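Local coordinates for protein FmtA (Staphylococcus aureus, PDB 5ZH8) that hydrolyses the D-alanyl esters of wall and lipoteichoic acids in the cell envelope and affects the level of methicillin resistance, at residues L45-N48 against E49-L52; A232-Y235 against Y236-G240; H247-F250 against Y251-P255; Q281-G284 against A285-Y289; F333-P337 against T338-L342. All coordinates share one frame; numbering follows the deposited sequence.

Contact 1 of 5, residues L45-N48 against E49-L52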
loop_
_atom_site.group_PDB
_atom_site.type_symbol
_atom_site.label_atom_id
_atom_site.label_comp_id
_atom_site.label_asym_id
_atom_site.label_seq_id
_atom_site.Cartn_x
_atom_site.Cartn_y
_atom_site.Cartn_z
ATOM N N LEU A 45 0.199 32.393 -13.701
ATOM C CA LEU A 45 -0.432 31.376 -12.871
ATOM C C LEU A 45 -1.671 30.831 -13.562
ATOM O O LEU A 45 -2.312 31.538 -14.339
ATOM C CB LEU A 45 -0.842 31.981 -11.529
ATOM C CG LEU A 45 0.249 32.697 -10.729
ATOM C CD1 LEU A 45 -0.370 33.424 -9.544
ATOM C CD2 LEU A 45 1.322 31.717 -10.273
ATOM N N SER A 46 -1.996 29.572 -13.268
ATOM C CA SER A 46 -3.247 28.951 -13.701
ATOM C C SER A 46 -4.404 29.698 -13.063
ATOM O O SER A 46 -4.191 30.447 -12.123
ATOM C CB SER A 46 -3.289 27.509 -13.227
ATOM O OG SER A 46 -3.282 27.476 -11.811
ATOM N N ASP A 47 -5.627 29.474 -13.539
ATOM C CA ASP A 47 -6.790 30.158 -12.974
ATOM C C ASP A 47 -7.044 29.782 -11.521
ATOM O O ASP A 47 -7.491 30.620 -10.736
ATOM C CB ASP A 47 -8.033 29.906 -13.824
ATOM C CG ASP A 47 -7.938 30.568 -15.191
ATOM O OD1 ASP A 47 -6.810 30.879 -15.629
ATOM O OD2 ASP A 47 -8.983 30.793 -15.836
ATOM N N ASN A 48 -6.747 28.532 -11.169
ATOM C CA ASN A 48 -6.919 28.056 -9.793
ATOM C C ASN A 48 -6.071 28.833 -8.796
ATOM O O ASN A 48 -6.583 29.287 -7.771
ATOM C CB ASN A 48 -6.584 26.566 -9.676
ATOM C CG ASN A 48 -7.719 25.677 -10.135
ATOM O OD1 ASN A 48 -8.879 25.887 -9.775
ATOM N ND2 ASN A 48 -7.388 24.666 -10.927
ATOM N N GLU A 49 -4.783 28.980 -9.094
ATOM C CA GLU A 49 -3.879 29.686 -8.193
ATOM C C GLU A 49 -4.178 31.181 -8.188
ATOM O O GLU A 49 -4.135 31.814 -7.136
ATOM C CB GLU A 49 -2.414 29.439 -8.570
ATOM C CG GLU A 49 -1.943 28.000 -8.416
ATOM C CD GLU A 49 -0.733 27.685 -9.284
ATOM O OE1 GLU A 49 -0.467 28.439 -10.259
ATOM O OE2 GLU A 49 -0.043 26.683 -8.980
ATOM N N LYS A 50 -4.534 31.721 -9.328
ATOM C CA LYS A 50 -4.889 33.109 -9.377
ATOM C C LYS A 50 -5.928 33.338 -8.335
ATOM O O LYS A 50 -5.742 34.156 -7.471
ATOM C CB LYS A 50 -5.499 33.442 -10.719
ATOM C CG LYS A 50 -4.741 34.448 -11.550
ATOM C CD LYS A 50 -4.460 33.873 -12.922
ATOM C CE LYS A 50 -4.772 34.865 -14.017
ATOM N NZ LYS A 50 -4.169 34.431 -15.303
ATOM N N TYR A 51 -7.025 32.589 -8.410
ATOM C CA TYR A 51 -8.139 32.768 -7.486
ATOM C C TYR A 51 -7.716 32.613 -6.027
ATOM O O TYR A 51 -8.065 33.439 -5.185
ATOM C CB TYR A 51 -9.271 31.782 -7.786
ATOM C CG TYR A 51 -10.307 31.772 -6.686
ATOM C CD1 TYR A 51 -11.212 32.814 -6.559
ATOM C CD2 TYR A 51 -10.350 30.746 -5.738
ATOM C CE1 TYR A 51 -12.152 32.828 -5.543
ATOM C CE2 TYR A 51 -11.287 30.758 -4.717
ATOM C CZ TYR A 51 -12.183 31.805 -4.628
ATOM O OH TYR A 51 -13.107 31.848 -3.618
ATOM N N LEU A 52 -6.977 31.546 -5.736
ATOM C CA LEU A 52 -6.591 31.219 -4.362
ATOM C C LEU A 52 -5.633 32.231 -3.747
ATOM O O LEU A 52 -5.763 32.576 -2.572
ATOM C CB LEU A 52 -5.958 29.832 -4.310
ATOM C CG LEU A 52 -6.911 28.693 -4.653
ATOM C CD1 LEU A 52 -6.128 27.445 -5.001
ATOM C CD2 LEU A 52 -7.876 28.436 -3.508
#
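Ser46 and Glu49 meet because their torsions turn both side chains to the start of helix 47-55. Ser46 OG lies between its own N and carbonyl carbon (chi1 63°), while Glu49 has CG beside its backbone N (chi1 -65°) and runs extended from there, back past the serine. At this N-cap position Ser46 OG accepts a weak but nearly straight bond from Glu49 N at 3.4 Å, and the hydroxyl in turn gives a weak bond to Glu49 OE1, also at 3.4 Å. The Ser-x-x-Glu spacing is that of a capping box; the reciprocal approach, Glu49 OE1 to Ser46 N, is a long 3.6 Å, so the evidence supports the serine half of the motif. Leu45 crosses the glutamate at about a right angle, its CD2 3.7 Å from Glu49 OE1. Lys50, its chain bent at the second and third side-chain torsions, lays CD 3.5 Å from Leu45 O. Behind the cap the helical ladder begins with Lys50 N to Ser46 O at 3.1 Å, followed by Tyr51 N to Asp47 O and Leu52 N to Asn48 O. Asn48 OD1 accepts from Ala232 N near the start of helix 231-240, and Tyr51 and Leu52 rest on Tyr236 of that helix, while Leu52 also reaches Phe250 of strand 248-250.

Contact 2 of 5, residues A232-Y235 against Y236-G240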
loop_
_atom_site.group_PDB
_atom_site.type_symbol
_atom_site.label_atom_id
_atom_site.label_comp_id
_atom_site.label_asym_id
_atom_site.label_seq_id
_atom_site.Cartn_x
_atom_site.Cartn_y
_atom_site.Cartn_z
ATOM N N ALA A 232 -11.281 25.759 -8.034
ATOM C CA ALA A 232 -11.106 26.280 -6.675
ATOM C C ALA A 232 -12.178 27.295 -6.310
ATOM O O ALA A 232 -12.694 27.294 -5.197
ATOM C CB ALA A 232 -9.719 26.911 -6.528
ATOM N N GLU A 233 -12.500 28.167 -7.254
ATOM C CA GLU A 233 -13.533 29.168 -7.045
ATOM C C GLU A 233 -14.907 28.512 -6.955
ATOM O O GLU A 233 -15.694 28.841 -6.069
ATOM C CB GLU A 233 -13.512 30.190 -8.177
ATOM C CG GLU A 233 -14.427 31.379 -7.948
ATOM C CD GLU A 233 -14.170 32.517 -8.908
ATOM O OE1 GLU A 233 -13.246 32.413 -9.756
ATOM O OE2 GLU A 233 -14.909 33.518 -8.823
ATOM N N ASN A 234 -15.191 27.589 -7.869
ATOM C CA ASN A 234 -16.458 26.880 -7.845
ATOM C C ASN A 234 -16.624 26.135 -6.526
ATOM O O ASN A 234 -17.701 26.170 -5.930
ATOM C CB ASN A 234 -16.586 25.921 -9.034
ATOM C CG ASN A 234 -16.968 26.629 -10.334
ATOM O OD1 ASN A 234 -16.303 26.476 -11.358
ATOM N ND2 ASN A 234 -18.067 27.379 -10.305
ATOM N N TYR A 235 -15.559 25.481 -6.057
ATOM C CA TYR A 235 -15.612 24.778 -4.772
ATOM C C TYR A 235 -15.896 25.719 -3.600
ATOM O O TYR A 235 -16.752 25.430 -2.768
ATOM C CB TYR A 235 -14.325 24.008 -4.467
ATOM C CG TYR A 235 -14.226 23.686 -2.987
ATOM C CD1 TYR A 235 -14.899 22.597 -2.439
ATOM C CD2 TYR A 235 -13.505 24.511 -2.125
ATOM C CE1 TYR A 235 -14.836 22.329 -1.085
ATOM C CE2 TYR A 235 -13.442 24.246 -0.766
ATOM C CZ TYR A 235 -14.109 23.156 -0.258
ATOM O OH TYR A 235 -14.037 22.911 1.087
ATOM N N TYR A 236 -15.163 26.822 -3.511
ATOM C CA TYR A 236 -15.337 27.733 -2.377
ATOM C C TYR A 236 -16.689 28.452 -2.406
ATOM O O TYR A 236 -17.401 28.490 -1.399
ATOM C CB TYR A 236 -14.191 28.749 -2.272
ATOM C CG TYR A 236 -13.009 28.237 -1.479
ATOM C CD1 TYR A 236 -13.104 28.004 -0.109
ATOM C CD2 TYR A 236 -11.813 27.934 -2.109
ATOM C CE1 TYR A 236 -12.025 27.526 0.612
ATOM C CE2 TYR A 236 -10.727 27.447 -1.397
ATOM C CZ TYR A 236 -10.837 27.244 -0.036
ATOM O OH TYR A 236 -9.764 26.772 0.684
ATOM N N THR A 237 -17.041 29.011 -3.556
ATOM C CA THR A 237 -18.289 29.761 -3.689
ATOM C C THR A 237 -19.531 28.869 -3.515
ATOM O O THR A 237 -20.519 29.291 -2.910
ATOM C CB THR A 237 -18.366 30.480 -5.050
ATOM O OG1 THR A 237 -18.097 29.547 -6.098
ATOM C CG2 THR A 237 -17.355 31.589 -5.126
ATOM N N LYS A 238 -19.465 27.639 -4.024
ATOM C CA LYS A 238 -20.629 26.749 -4.033
ATOM C C LYS A 238 -20.672 25.704 -2.913
ATOM O O LYS A 238 -21.726 25.121 -2.666
ATOM C CB LYS A 238 -20.751 26.038 -5.384
ATOM C CG LYS A 238 -20.909 26.953 -6.590
ATOM C CD LYS A 238 -21.019 26.115 -7.856
ATOM C CE LYS A 238 -21.305 26.946 -9.093
ATOM N NZ LYS A 238 -22.695 27.478 -9.092
ATOM N N ILE A 239 -19.550 25.448 -2.246
ATOM C CA ILE A 239 -19.510 24.434 -1.168
ATOM C C ILE A 239 -18.727 24.914 0.052
ATOM O O ILE A 239 -19.283 25.024 1.142
ATOM C CB ILE A 239 -18.904 23.097 -1.655
ATOM C CG1 ILE A 239 -19.728 22.511 -2.808
ATOM C CG2 ILE A 239 -18.819 22.092 -0.506
ATOM C CD1 ILE A 239 -18.996 21.457 -3.612
ATOM N N GLY A 240 -17.437 25.195 -0.141
ATOM C CA GLY A 240 -16.523 25.540 0.954
ATOM C C GLY A 240 -17.052 26.586 1.908
ATOM O O GLY A 240 -17.114 26.356 3.118
#
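From Ala232-Tyr236 to Asn234-Lys238 the backbone follows the ordinary helical i to i+4 pattern, then widens: Tyr235 O accepts from Ile239 N at 2.8 Å and from Gly240 N at 2.7 Å. The latter, an i to i+5 bond, marks a pi-type turn at the end of helix 231-240, and the two donors arrive from opposite faces of the carbonyl plane. Two residues earlier, Glu233 O is also gripped twice, by Thr237 N at 2.9 Å and by Thr237 OG1, which the threonine's chi1 of 51° swings back over the preceding turn. Among the side chains, Tyr235 presents its CD2-CE2 edge to the face of Tyr236 in a T-shaped stack, centroids 4.9 Å apart and planes at 73°. CE2 of Tyr235 stands 3.7 Å above the Tyr236 plane, over the ring centre. Ile239 crosses Tyr235 at about a right angle, bringing CG2 within 4.0 Å of CE1, while Gly240 N lies over one Tyr235 face near the rim. Tyr236 OH bonds to Glu253, and Lys238 NZ forms a salt bridge with Glu143. Chemically, Tyr235 O serves both N-H groups of the widened end, Glu233 O also takes the Thr237 hydroxyl, and the edge-to-face pair packs toward strand 248-250.

Contact 3 of 5, residues H247-F250 against Y251-P255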
loop_
_atom_site.group_PDB
_atom_site.type_symbol
_atom_site.label_atom_id
_atom_site.label_comp_id
_atom_site.label_asym_id
_atom_site.label_seq_id
_atom_site.Cartn_x
_atom_site.Cartn_y
_atom_site.Cartn_z
ATOM N N HIS A 247 -11.452 24.672 7.680
ATOM C CA HIS A 247 -10.252 23.882 7.956
ATOM C C HIS A 247 -10.046 22.859 6.833
ATOM O O HIS A 247 -9.623 21.728 7.054
ATOM C CB HIS A 247 -10.378 23.218 9.325
ATOM C CG HIS A 247 -10.431 24.199 10.458
ATOM N ND1 HIS A 247 -11.561 24.927 10.762
ATOM C CD2 HIS A 247 -9.485 24.583 11.347
ATOM C CE1 HIS A 247 -11.312 25.711 11.797
ATOM N NE2 HIS A 247 -10.060 25.518 12.172
ATOM N N THR A 248 -10.361 23.302 5.621
ATOM C CA THR A 248 -10.243 22.518 4.408
ATOM C C THR A 248 -9.580 23.405 3.369
ATOM O O THR A 248 -9.972 24.566 3.199
ATOM C CB THR A 248 -11.630 22.117 3.888
ATOM O OG1 THR A 248 -12.263 21.244 4.831
ATOM C CG2 THR A 248 -11.535 21.435 2.523
ATOM N N ALA A 249 -8.582 22.877 2.671
ATOM C CA ALA A 249 -7.792 23.706 1.770
ATOM C C ALA A 249 -7.147 22.925 0.642
ATOM O O ALA A 249 -6.914 21.723 0.745
ATOM C CB ALA A 249 -6.732 24.472 2.553
ATOM N N PHE A 250 -6.879 23.633 -0.449
ATOM C CA PHE A 250 -6.089 23.098 -1.545
ATOM C C PHE A 250 -4.628 23.099 -1.118
ATOM O O PHE A 250 -4.210 23.923 -0.313
ATOM C CB PHE A 250 -6.294 23.922 -2.824
ATOM C CG PHE A 250 -7.642 23.723 -3.464
ATOM C CD1 PHE A 250 -7.858 22.662 -4.328
ATOM C CD2 PHE A 250 -8.689 24.586 -3.195
ATOM C CE1 PHE A 250 -9.094 22.463 -4.919
ATOM C CE2 PHE A 250 -9.930 24.398 -3.782
ATOM C CZ PHE A 250 -10.134 23.333 -4.644
ATOM N N TYR A 251 -3.866 22.161 -1.671
ATOM C CA TYR A 251 -2.498 21.860 -1.229
ATOM C C TYR A 251 -1.554 23.057 -1.014
ATOM O O TYR A 251 -0.702 23.010 -0.126
ATOM C CB TYR A 251 -1.846 20.877 -2.210
ATOM C CG TYR A 251 -1.403 21.503 -3.517
ATOM C CD1 TYR A 251 -2.318 21.760 -4.539
ATOM C CD2 TYR A 251 -0.070 21.840 -3.734
ATOM C CE1 TYR A 251 -1.916 22.337 -5.734
ATOM C CE2 TYR A 251 0.345 22.414 -4.929
ATOM C CZ TYR A 251 -0.582 22.662 -5.923
ATOM O OH TYR A 251 -0.170 23.229 -7.111
ATOM N N ASP A 252 -1.693 24.111 -1.817
ATOM C CA ASP A 252 -0.725 25.207 -1.801
ATOM C C ASP A 252 -1.219 26.497 -1.137
ATOM O O ASP A 252 -0.549 27.527 -1.212
ATOM C CB ASP A 252 -0.243 25.507 -3.227
ATOM C CG ASP A 252 1.149 26.142 -3.262
ATOM O OD1 ASP A 252 1.982 25.851 -2.371
ATOM O OD2 ASP A 252 1.411 26.947 -4.186
ATOM N N GLU A 253 -2.370 26.452 -0.475
ATOM C CA GLU A 253 -2.877 27.632 0.224
ATOM C C GLU A 253 -1.994 27.950 1.438
ATOM O O GLU A 253 -1.694 27.071 2.246
ATOM C CB GLU A 253 -4.343 27.440 0.625
ATOM C CG GLU A 253 -5.281 27.251 -0.560
ATOM C CD GLU A 253 -6.750 27.364 -0.183
ATOM O OE1 GLU A 253 -7.193 28.448 0.261
ATOM O OE2 GLU A 253 -7.480 26.370 -0.353
ATOM N N GLN A 254 -1.567 29.207 1.539
ATOM C CA GLN A 254 -0.548 29.620 2.516
ATOM C C GLN A 254 -0.969 29.462 3.970
ATOM O O GLN A 254 -0.240 28.863 4.754
ATOM C CB GLN A 254 -0.111 31.076 2.270
ATOM C CG GLN A 254 0.765 31.257 1.050
ATOM C CD GLN A 254 2.076 30.503 1.161
ATOM O OE1 GLN A 254 2.809 30.648 2.142
ATOM N NE2 GLN A 254 2.376 29.691 0.151
ATOM N N PRO A 255 -2.150 29.986 4.341
ATOM C CA PRO A 255 -2.502 29.999 5.764
ATOM C C PRO A 255 -2.657 28.617 6.393
ATOM O O PRO A 255 -2.666 28.521 7.615
ATOM C CB PRO A 255 -3.846 30.741 5.800
ATOM C CG PRO A 255 -4.020 31.356 4.454
ATOM C CD PRO A 255 -3.248 30.496 3.505
#
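Glu253 folds back on Phe250 from the last position of the type I beta turn Phe250-Glu253. Its CB lies 3.6 Å from Phe250 O, the same oxygen that takes the turn-closing bond from Glu253 N at 3.1 Å. CG, beside the backbone N (chi1 -62°), follows at 3.5 Å from Phe250 O, and the chain extended beyond it carries the carboxylate back to the strand. CD comes 3.7 Å from Phe250 N, with Ala249 CB beyond it. At the tip OE2 accepts from Phe250 N at 2.8 Å, an almost straight bond (164°) that uses the anti side of the carboxylate and lies 18° out of its plane. This bond and the turn bond both fall at the end of strand 248-250, an outer strand of a small three-stranded antiparallel sheet beside strand 288-290. The same OE2 sits 3.6 Å from Ala249 CB and, at the ring edge of Phe250, 3.6 Å from CD2. A second donor, Tyr236 OH, also reaches OE2, and Asn56 ND2 bonds to OE1.

Contact 4 of 5, residues Q281-G284 against A285-Y289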
loop_
_atom_site.group_PDB
_atom_site.type_symbol
_atom_site.label_atom_id
_atom_site.label_comp_id
_atom_site.label_asym_id
_atom_site.label_seq_id
_atom_site.Cartn_x
_atom_site.Cartn_y
_atom_site.Cartn_z
ATOM N N GLN A 281 -1.792 19.410 -11.006
ATOM C CA GLN A 281 -2.568 18.866 -12.120
ATOM C C GLN A 281 -3.756 18.013 -11.660
ATOM O O GLN A 281 -4.449 17.416 -12.484
ATOM C CB GLN A 281 -1.646 18.028 -13.017
ATOM C CG GLN A 281 -1.432 16.586 -12.558
ATOM C CD GLN A 281 -0.072 16.023 -12.931
ATOM O OE1 GLN A 281 0.023 14.970 -13.559
ATOM N NE2 GLN A 281 0.991 16.722 -12.537
ATOM N N TYR A 282 -3.988 17.958 -10.348
ATOM C CA TYR A 282 -4.959 17.029 -9.760
ATOM C C TYR A 282 -6.183 17.710 -9.147
ATOM O O TYR A 282 -6.785 17.188 -8.201
ATOM C CB TYR A 282 -4.261 16.128 -8.724
ATOM C CG TYR A 282 -4.219 14.675 -9.138
ATOM C CD1 TYR A 282 -5.309 13.838 -8.909
ATOM C CD2 TYR A 282 -3.105 14.145 -9.780
ATOM C CE1 TYR A 282 -5.283 12.513 -9.296
ATOM C CE2 TYR A 282 -3.071 12.819 -10.172
ATOM C CZ TYR A 282 -4.162 12.007 -9.928
ATOM O OH TYR A 282 -4.123 10.689 -10.316
ATOM N N TYR A 283 -6.570 18.857 -9.699
ATOM C CA TYR A 283 -7.741 19.583 -9.206
ATOM C C TYR A 283 -9.009 18.797 -9.495
ATOM O O TYR A 283 -9.387 18.625 -10.651
ATOM C CB TYR A 283 -7.823 20.981 -9.821
ATOM C CG TYR A 283 -6.889 21.974 -9.167
ATOM C CD1 TYR A 283 -5.551 22.042 -9.535
ATOM C CD2 TYR A 283 -7.343 22.836 -8.171
ATOM C CE1 TYR A 283 -4.692 22.943 -8.932
ATOM C CE2 TYR A 283 -6.490 23.739 -7.565
ATOM C CZ TYR A 283 -5.163 23.790 -7.953
ATOM O OH TYR A 283 -4.295 24.687 -7.375
ATOM N N GLY A 284 -9.638 18.296 -8.436
ATOM C CA GLY A 284 -10.898 17.568 -8.541
ATOM C C GLY A 284 -10.806 16.075 -8.287
ATOM O O GLY A 284 -11.827 15.436 -8.034
ATOM N N ALA A 285 -9.602 15.515 -8.361
ATOM C CA ALA A 285 -9.393 14.070 -8.149
ATOM C C ALA A 285 -8.449 13.739 -6.985
ATOM O O ALA A 285 -8.093 12.573 -6.791
ATOM C CB ALA A 285 -8.886 13.425 -9.434
ATOM N N GLY A 286 -8.034 14.754 -6.223
ATOM C CA GLY A 286 -7.323 14.525 -4.964
ATOM C C GLY A 286 -6.126 15.409 -4.662
ATOM O O GLY A 286 -5.035 14.899 -4.403
ATOM N N ASN A 287 -6.334 16.725 -4.658
ATOM C CA ASN A 287 -5.318 17.671 -4.180
ATOM C C ASN A 287 -5.871 18.556 -3.061
ATOM O O ASN A 287 -5.380 19.665 -2.845
ATOM C CB ASN A 287 -4.767 18.522 -5.332
ATOM C CG ASN A 287 -5.778 19.516 -5.878
ATOM O OD1 ASN A 287 -6.975 19.436 -5.591
ATOM N ND2 ASN A 287 -5.294 20.465 -6.673
ATOM N N LEU A 288 -6.874 18.050 -2.344
ATOM C CA LEU A 288 -7.502 18.787 -1.251
ATOM C C LEU A 288 -7.108 18.197 0.096
ATOM O O LEU A 288 -7.003 16.981 0.237
ATOM C CB LEU A 288 -9.017 18.741 -1.388
ATOM C CG LEU A 288 -9.813 19.714 -0.522
ATOM C CD1 LEU A 288 -9.767 21.126 -1.101
ATOM C CD2 LEU A 288 -11.242 19.212 -0.405
ATOM N N TYR A 289 -6.905 19.076 1.079
ATOM C CA TYR A 289 -6.581 18.690 2.449
ATOM C C TYR A 289 -7.726 19.073 3.382
ATOM O O TYR A 289 -8.224 20.191 3.319
ATOM C CB TYR A 289 -5.296 19.385 2.903
ATOM C CG TYR A 289 -4.030 18.829 2.296
ATOM C CD1 TYR A 289 -3.719 19.036 0.959
ATOM C CD2 TYR A 289 -3.133 18.099 3.071
ATOM C CE1 TYR A 289 -2.549 18.529 0.409
ATOM C CE2 TYR A 289 -1.963 17.585 2.533
ATOM C CZ TYR A 289 -1.674 17.799 1.205
ATOM O OH TYR A 289 -0.517 17.283 0.670
#
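Tyr282 and Ala285 close a tight reverse turn in the loop that leads into strand 288-290, the central strand of the small antiparallel sheet in this beta-lactamase-family fold. Residues 283 and 284 have backbone angles near those of a type II beta turn, and Ala285 N donates to Tyr282 O at 3.3 Å, from well above the carbonyl plane. Gly286 N adds a weak bond to the same oxygen at 3.4 Å. Gly284 (phi 109°) and Gly286 (phi 138°) both adopt positive phi angles at which a CB would press against the preceding carbonyl oxygen. Around the turn, Ala285 CB packs 3.6 Å from CD1 of Tyr282, whose OH bonds to Asp213 on helix 213-227. Gln129, part of a Ser-Ala-Gln-Lys sequence consistent with the Ser-x-x-Lys motif of serine beta-lactamases, offers OE1 to Asn287 N, so the loop lies against that element. Asn287 turns its amide back toward the first segment, CG being held between its own N and carbonyl carbon (chi1 70°), which sets CG 3.4 Å from Tyr282 O. Its ND2, which donates to Leu279 O, sits over the Tyr283 ring with ring and amide planes nearly perpendicular, 3.1 Å above the plane over the ring centre and 3.3 Å from CD1 of that tyrosine.

Contact 5 of 5, residues F333-P337 against T338-L342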
loop_
_atom_site.group_PDB
_atom_site.type_symbol
_atom_site.label_atom_id
_atom_site.label_comp_id
_atom_site.label_asym_id
_atom_site.label_seq_id
_atom_site.Cartn_x
_atom_site.Cartn_y
_atom_site.Cartn_z
ATOM N N PHE A 333 -18.581 8.998 -4.423
ATOM C CA PHE A 333 -18.726 8.228 -3.175
ATOM C C PHE A 333 -19.651 7.024 -3.327
ATOM O O PHE A 333 -20.322 6.868 -4.341
ATOM C CB PHE A 333 -19.227 9.138 -2.056
ATOM C CG PHE A 333 -20.693 9.452 -2.139
ATOM C CD1 PHE A 333 -21.160 10.486 -2.957
ATOM C CD2 PHE A 333 -21.610 8.711 -1.410
ATOM C CE1 PHE A 333 -22.511 10.766 -3.038
ATOM C CE2 PHE A 333 -22.967 8.984 -1.493
ATOM C CZ PHE A 333 -23.415 10.013 -2.306
ATOM N N TYR A 334 -19.677 6.187 -2.300
ATOM C CA TYR A 334 -20.415 4.928 -2.327
ATOM C C TYR A 334 -21.644 4.951 -1.430
ATOM O O TYR A 334 -21.557 5.317 -0.269
ATOM C CB TYR A 334 -19.503 3.799 -1.857
ATOM C CG TYR A 334 -18.344 3.513 -2.775
ATOM C CD1 TYR A 334 -18.476 2.606 -3.813
ATOM C CD2 TYR A 334 -17.106 4.138 -2.598
ATOM C CE1 TYR A 334 -17.419 2.330 -4.661
ATOM C CE2 TYR A 334 -16.042 3.865 -3.443
ATOM C CZ TYR A 334 -16.204 2.960 -4.469
ATOM O OH TYR A 334 -15.161 2.675 -5.317
ATOM N N ALA A 335 -22.783 4.551 -1.986
ATOM C CA ALA A 335 -23.957 4.204 -1.196
ATOM C C ALA A 335 -24.038 2.688 -1.143
ATOM O O ALA A 335 -24.267 2.047 -2.165
ATOM C CB ALA A 335 -25.212 4.780 -1.822
ATOM N N LYS A 336 -23.829 2.122 0.043
ATOM C CA LYS A 336 -23.807 0.671 0.223
ATOM C C LYS A 336 -24.987 0.203 1.089
ATOM O O LYS A 336 -25.731 1.029 1.617
ATOM C CB LYS A 336 -22.473 0.248 0.833
ATOM C CG LYS A 336 -21.255 0.732 0.056
ATOM C CD LYS A 336 -19.962 0.261 0.702
ATOM C CE LYS A 336 -18.892 -0.052 -0.328
ATOM N NZ LYS A 336 -19.218 -1.283 -1.105
ATOM N N PRO A 337 -25.176 -1.123 1.220
ATOM C CA PRO A 337 -26.305 -1.633 1.992
ATOM C C PRO A 337 -26.376 -1.189 3.450
ATOM O O PRO A 337 -27.458 -0.831 3.916
ATOM C CB PRO A 337 -26.123 -3.144 1.906
ATOM C CG PRO A 337 -25.513 -3.341 0.573
ATOM C CD PRO A 337 -24.548 -2.200 0.435
ATOM N N THR A 338 -25.251 -1.213 4.161
ATOM C CA THR A 338 -25.256 -0.906 5.596
ATOM C C THR A 338 -24.681 0.463 5.921
ATOM O O THR A 338 -24.693 0.870 7.088
ATOM C CB THR A 338 -24.441 -1.942 6.385
ATOM O OG1 THR A 338 -23.069 -1.868 5.980
ATOM C CG2 THR A 338 -24.955 -3.333 6.140
ATOM N N LEU A 339 -24.183 1.169 4.902
ATOM C CA LEU A 339 -23.394 2.386 5.118
ATOM C C LEU A 339 -23.104 3.129 3.823
ATOM O O LEU A 339 -23.222 2.564 2.743
ATOM C CB LEU A 339 -22.066 2.027 5.794
ATOM C CG LEU A 339 -21.187 0.990 5.070
ATOM C CD1 LEU A 339 -20.295 1.629 4.009
ATOM C CD2 LEU A 339 -20.334 0.215 6.072
ATOM N N ASN A 340 -22.740 4.402 3.954
ATOM C CA ASN A 340 -22.161 5.175 2.854
ATOM C C ASN A 340 -20.669 5.320 3.123
ATOM O O ASN A 340 -20.250 5.490 4.269
ATOM C CB ASN A 340 -22.807 6.564 2.731
ATOM C CG ASN A 340 -24.182 6.524 2.082
ATOM O OD1 ASN A 340 -24.800 5.464 1.958
ATOM N ND2 ASN A 340 -24.672 7.690 1.673
ATOM N N ARG A 341 -19.875 5.273 2.060
ATOM C CA ARG A 341 -18.433 5.222 2.187
ATOM C C ARG A 341 -17.728 6.226 1.276
ATOM O O ARG A 341 -18.091 6.375 0.109
ATOM C CB ARG A 341 -17.958 3.803 1.875
ATOM C CG ARG A 341 -16.459 3.646 1.689
ATOM C CD ARG A 341 -16.115 2.190 1.428
ATOM N NE ARG A 341 -14.671 1.950 1.431
ATOM C CZ ARG A 341 -13.869 2.130 0.381
ATOM N NH1 ARG A 341 -14.356 2.568 -0.776
ATOM N NH2 ARG A 341 -12.578 1.878 0.486
ATOM N N LEU A 342 -16.731 6.911 1.832
ATOM C CA LEU A 342 -15.741 7.646 1.044
ATOM C C LEU A 342 -14.352 7.120 1.391
ATOM O O LEU A 342 -14.114 6.661 2.509
ATOM C CB LEU A 342 -15.785 9.153 1.317
ATOM C CG LEU A 342 -16.977 9.925 0.765
ATOM C CD1 LEU A 342 -18.171 9.805 1.686
ATOM C CD2 LEU A 342 -16.637 11.393 0.572
#
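Thr338 and Pro337 carry the chain round the bend between the strands. Leu339 next offers its O to Lys336 N at 2.8 Å, and its CD1 packs alongside the aliphatic lysine chain, 3.6 Å from CD; the lysine ammonium goes on to a salt bridge with Glu328. Asn340 faces Ala335 as a non-hydrogen-bonded pair, its OD1 3.9 Å from Ala335 CB, and its amide is fixed from outside, with ND2 donating to Leu317 O. Arg341 pairs with Tyr334 through two backbone bonds, Tyr334 N to Arg341 O and Arg341 N to Tyr334 O, each 2.9 Å. The arginine, CG anti to N (chi1 168°) and extended to NE, runs beside Tyr334 in the same direction, bringing NH1 3.4 Å from CE2 with ring and guanidinium planes 61° apart; NE is paired with Glu372. Leu342 ends the walk with CG 3.7 Å from Phe333 CB. Thr269 of the second subunit packs on Tyr334 and Lys336. With the strand axes 4.7 Å apart at closest approach and 164° between their directions, the paired, consecutive strands form a beta hairpin, part of the large antiparallel sheet that characterises the beta-lactamase fold.

Overall arrangement
Contacts 1 to 4 cluster, their centres about 12 to 14 Å apart, whereas the centre of contact 5 lies about 34 Å from that of contact 1, across the chain's centre and in the large sheet. Contact 4 is the most central, its centre about 8 Å from the chain's centre, and all its touching residues are buried; contact 1, at about 20 Å, is partly exposed. Contacts 3 and 4 belong to adjacent strands, joined by Ala249 O to Tyr289 N at 2.7 Å. Contact 1 touches contacts 2, 3 and 4, while contact 2 touches contact 3 but not contact 4. Chemistry follows place: weak hydroxyl capping near the surface, aromatic stacking and a buried carboxylate inside, glycine-dependent turning at the centre, regular strand pairing in the hairpin.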